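Local coordinates for protein Myo-inositol 2-dehydrogenase (Thermotoga maritima, PDB 3EZY) that catalyses the NAD(+)-dependent oxidation of myo-inositol to scyllo-inosose and probably serves in myo-inositol degradation, at residues E190-D195 with Y317-S322. Residues are numbered along the deposited sequence; the frame is centred on the assembly and turned at random.
Sequences EEVFAD and YAAKKS
Helix 306-325 packs on the mixed sheet of the C-terminal domain of this Gfo/Idh/MocA dehydrogenase, where Ala319 and Ser322 meet Val192 and Ala194 of strand 189-197. The segments cross at -53°, with their axes 6.6 Å apart at closest approach. Small side chains on the helix allow this close approach. Val192 and Ala194 turn their side chains to the helix. The CB of Ala194 lies 3.8 Å from the CB of Ala319 and also touches the Ala319 carbonyl oxygen. Val192 has CG1 anti to the backbone N (chi1 165°), and this methyl rests 4.0 Å from the CB of Ala319. Ala318 adds a looser contact to Val192.

Ser322 makes the polar link. Ser322 OG accepts a hydrogen bond from the backbone N of Ala194 (N to OG 2.8 Å, N-H...O angle 154°). The same oxygen is hydrogen-bonded to the Arg327 carbonyl oxygen, so two bonds hold this buried hydroxyl. Ser322 OG also sits 3.6 Å from Phe193 CD1, obliquely to the ring. An alanine in place of Ser322 would probably leave the Ala194 N-H and the Arg327 carbonyl without their hydroxyl partner and weaken the tie between helix and strand.

Strand 189-197 runs between strands 212-219 and 329-330. Val215 of strand 212-219 packs on both Val192 and Ala194, while Phe170 of helix 169-172 touches Ala194 and Ala319. The CB of Phe193 is directed away from the helix, and the ring stacks on Phe193 of the second subunit. This short piece of strand thus joins a helix within the chain to the subunit interface.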
ATOM      1  N   GLU A 190     -32.205 -14.257   0.456  1.00 31.34           N
ATOM      2  CA  GLU A 190     -33.565 -14.589   0.102  1.00 31.46           C
ATOM      3  C   GLU A 190     -33.736 -14.775  -1.383  1.00 29.80           C
ATOM      4  O   GLU A 190     -34.610 -15.521  -1.809  1.00 28.31           O
ATOM      5  CB  GLU A 190     -34.481 -13.470   0.562  1.00 32.34           C
ATOM      6  CG  GLU A 190     -34.077 -12.959   1.925  1.00 38.07           C
ATOM      7  CD  GLU A 190     -34.989 -13.436   3.035  1.00 45.33           C
ATOM      8  OE1 GLU A 190     -34.874 -14.605   3.484  1.00 48.31           O
ATOM      9  OE2 GLU A 190     -35.818 -12.612   3.465  1.00 45.91           O
ATOM     10  N   GLU A 191     -32.887 -14.099  -2.164  1.00 28.28           N
ATOM     11  CA  GLU A 191     -32.995 -14.093  -3.604  1.00 27.94           C
ATOM     12  C   GLU A 191     -31.618 -13.995  -4.296  1.00 26.25           C
ATOM     13  O   GLU A 191     -30.705 -13.352  -3.787  1.00 25.26           O
ATOM     14  CB  GLU A 191     -33.851 -12.879  -3.973  1.00 29.61           C
ATOM     15  CG  GLU A 191     -34.442 -12.876  -5.329  1.00 34.80           C
ATOM     16  CD  GLU A 191     -35.679 -11.981  -5.362  1.00 43.14           C
ATOM     17  OE1 GLU A 191     -36.548 -12.214  -6.226  1.00 48.30           O
ATOM     18  OE2 GLU A 191     -35.778 -11.066  -4.512  1.00 43.54           O
ATOM     19  N   VAL A 192     -31.485 -14.605  -5.462  1.00 23.80           N
ATOM     20  CA  VAL A 192     -30.224 -14.632  -6.158  1.00 24.69           C
ATOM     21  C   VAL A 192     -30.436 -14.368  -7.651  1.00 23.62           C
ATOM     22  O   VAL A 192     -31.431 -14.806  -8.233  1.00 24.35           O
ATOM     23  CB  VAL A 192     -29.592 -16.028  -5.972  1.00 24.64           C
ATOM     24  CG1 VAL A 192     -28.495 -16.277  -6.922  1.00 28.30           C
ATOM     25  CG2 VAL A 192     -29.112 -16.218  -4.524  1.00 27.25           C
ATOM     26  N   PHE A 193     -29.503 -13.662  -8.277  1.00 22.37           N
ATOM     27  CA  PHE A 193     -29.440 -13.575  -9.732  1.00 21.85           C
ATOM     28  C   PHE A 193     -28.031 -13.923 -10.202  1.00 22.15           C
ATOM     29  O   PHE A 193     -27.056 -13.424  -9.628  1.00 21.26           O
ATOM     30  CB  PHE A 193     -29.740 -12.163 -10.216  1.00 21.69           C
ATOM     31  CG  PHE A 193     -29.469 -11.980 -11.683  1.00 21.94           C
ATOM     32  CD1 PHE A 193     -30.421 -12.315 -12.603  1.00 22.53           C
ATOM     33  CD2 PHE A 193     -28.228 -11.535 -12.131  1.00 22.87           C
ATOM     34  CE1 PHE A 193     -30.193 -12.184 -13.934  1.00 20.96           C
ATOM     35  CE2 PHE A 193     -27.969 -11.382 -13.478  1.00 23.27           C
ATOM     36  CZ  PHE A 193     -28.947 -11.723 -14.400  1.00 25.28           C
ATOM     37  N   ALA A 194     -27.907 -14.730 -11.242  1.00 21.16           N
ATOM     38  CA  ALA A 194     -26.602 -15.159 -11.664  1.00 21.45           C
ATOM     39  C   ALA A 194     -26.464 -15.047 -13.162  1.00 22.45           C
ATOM     40  O   ALA A 194     -27.432 -15.279 -13.889  1.00 23.33           O
ATOM     41  CB  ALA A 194     -26.335 -16.635 -11.193  1.00 20.82           C
ATOM     42  N   ASP A 195     -25.275 -14.661 -13.646  1.00 22.28           N
ATOM     43  CA  ASP A 195     -24.958 -14.856 -15.063  1.00 22.41           C
ATOM     44  C   ASP A 195     -23.550 -15.453 -15.178  1.00 21.67           C
ATOM     45  O   ASP A 195     -22.787 -15.418 -14.216  1.00 20.71           O
ATOM     46  CB  ASP A 195     -25.114 -13.563 -15.889  1.00 22.12           C
ATOM     47  CG  ASP A 195     -25.355 -13.840 -17.395  1.00 23.02           C
ATOM     48  OD1 ASP A 195     -25.186 -14.995 -17.903  1.00 21.34           O
ATOM     49  OD2 ASP A 195     -25.644 -12.879 -18.101  1.00 25.42           O
ATOM     50  N   TYR A 317     -28.231 -24.136  -6.340  1.00 22.28           N
ATOM     51  CA  TYR A 317     -29.336 -24.506  -7.197  1.00 23.25           C
ATOM     52  C   TYR A 317     -30.145 -23.294  -7.660  1.00 22.89           C
ATOM     53  O   TYR A 317     -30.570 -23.240  -8.836  1.00 23.00           O
ATOM     54  CB  TYR A 317     -30.198 -25.576  -6.513  1.00 24.62           C
ATOM     55  CG  TYR A 317     -29.611 -26.953  -6.780  1.00 27.70           C
ATOM     56  CD1 TYR A 317     -29.401 -27.383  -8.084  1.00 34.76           C
ATOM     57  CD2 TYR A 317     -29.218 -27.779  -5.762  1.00 32.17           C
ATOM     58  CE1 TYR A 317     -28.824 -28.630  -8.355  1.00 37.57           C
ATOM     59  CE2 TYR A 317     -28.669 -29.031  -6.010  1.00 32.52           C
ATOM     60  CZ  TYR A 317     -28.465 -29.449  -7.301  1.00 36.98           C
ATOM     61  OH  TYR A 317     -27.904 -30.699  -7.585  1.00 39.32           O
ATOM     62  N   ALA A 318     -30.372 -22.336  -6.759  1.00 21.87           N
ATOM     63  CA  ALA A 318     -31.045 -21.071  -7.151  1.00 22.43           C
ATOM     64  C   ALA A 318     -30.275 -20.319  -8.232  1.00 22.22           C
ATOM     65  O   ALA A 318     -30.870 -19.803  -9.182  1.00 23.44           O
ATOM     66  CB  ALA A 318     -31.273 -20.150  -5.906  1.00 21.29           C
ATOM     67  N   ALA A 319     -28.954 -20.212  -8.078  1.00 21.67           N
ATOM     68  CA  ALA A 319     -28.110 -19.597  -9.109  1.00 21.84           C
ATOM     69  C   ALA A 319     -28.128 -20.344 -10.440  1.00 22.38           C
ATOM     70  O   ALA A 319     -28.137 -19.710 -11.513  1.00 21.65           O
ATOM     71  CB  ALA A 319     -26.624 -19.430  -8.616  1.00 20.29           C
ATOM     72  N   LYS A 320     -28.119 -21.678 -10.393  1.00 22.93           N
ATOM     73  CA  LYS A 320     -28.159 -22.445 -11.640  1.00 25.17           C
ATOM     74  C   LYS A 320     -29.471 -22.170 -12.356  1.00 25.46           C
ATOM     75  O   LYS A 320     -29.487 -21.941 -13.570  1.00 25.47           O
ATOM     76  CB  LYS A 320     -28.043 -23.961 -11.406  1.00 26.09           C
ATOM     77  CG  LYS A 320     -26.659 -24.468 -11.117  1.00 30.24           C
ATOM     78  CD  LYS A 320     -26.693 -25.992 -10.745  1.00 34.12           C
ATOM     79  CE  LYS A 320     -26.811 -26.826 -12.023  1.00 36.49           C
ATOM     80  NZ  LYS A 320     -26.026 -28.112 -11.939  1.00 40.26           N
ATOM     81  N   LYS A 321     -30.561 -22.159 -11.604  1.00 25.47           N
ATOM     82  CA  LYS A 321     -31.887 -21.808 -12.186  1.00 25.76           C
ATOM     83  C   LYS A 321     -31.950 -20.347 -12.702  1.00 24.99           C
ATOM     84  O   LYS A 321     -32.395 -20.092 -13.805  1.00 24.35           O
ATOM     85  CB  LYS A 321     -32.990 -22.072 -11.178  1.00 26.31           C
ATOM     86  CG  LYS A 321     -34.473 -21.919 -11.684  1.00 28.75           C
ATOM     87  CD  LYS A 321     -35.363 -21.913 -10.406  1.00 33.59           C
ATOM     88  CE  LYS A 321     -36.817 -22.238 -10.644  1.00 37.15           C
ATOM     89  NZ  LYS A 321     -36.935 -23.129 -11.829  1.00 38.17           N
ATOM     90  N   SER A 322     -31.437 -19.397 -11.933  1.00 25.10           N
ATOM     91  CA  SER A 322     -31.334 -18.005 -12.400  1.00 24.10           C
ATOM     92  C   SER A 322     -30.557 -17.871 -13.705  1.00 24.35           C
ATOM     93  O   SER A 322     -30.925 -17.130 -14.616  1.00 23.79           O
ATOM     94  CB  SER A 322     -30.684 -17.136 -11.333  1.00 24.18           C
ATOM     95  OG  SER A 322     -30.384 -15.855 -11.876  1.00 25.32           O
TER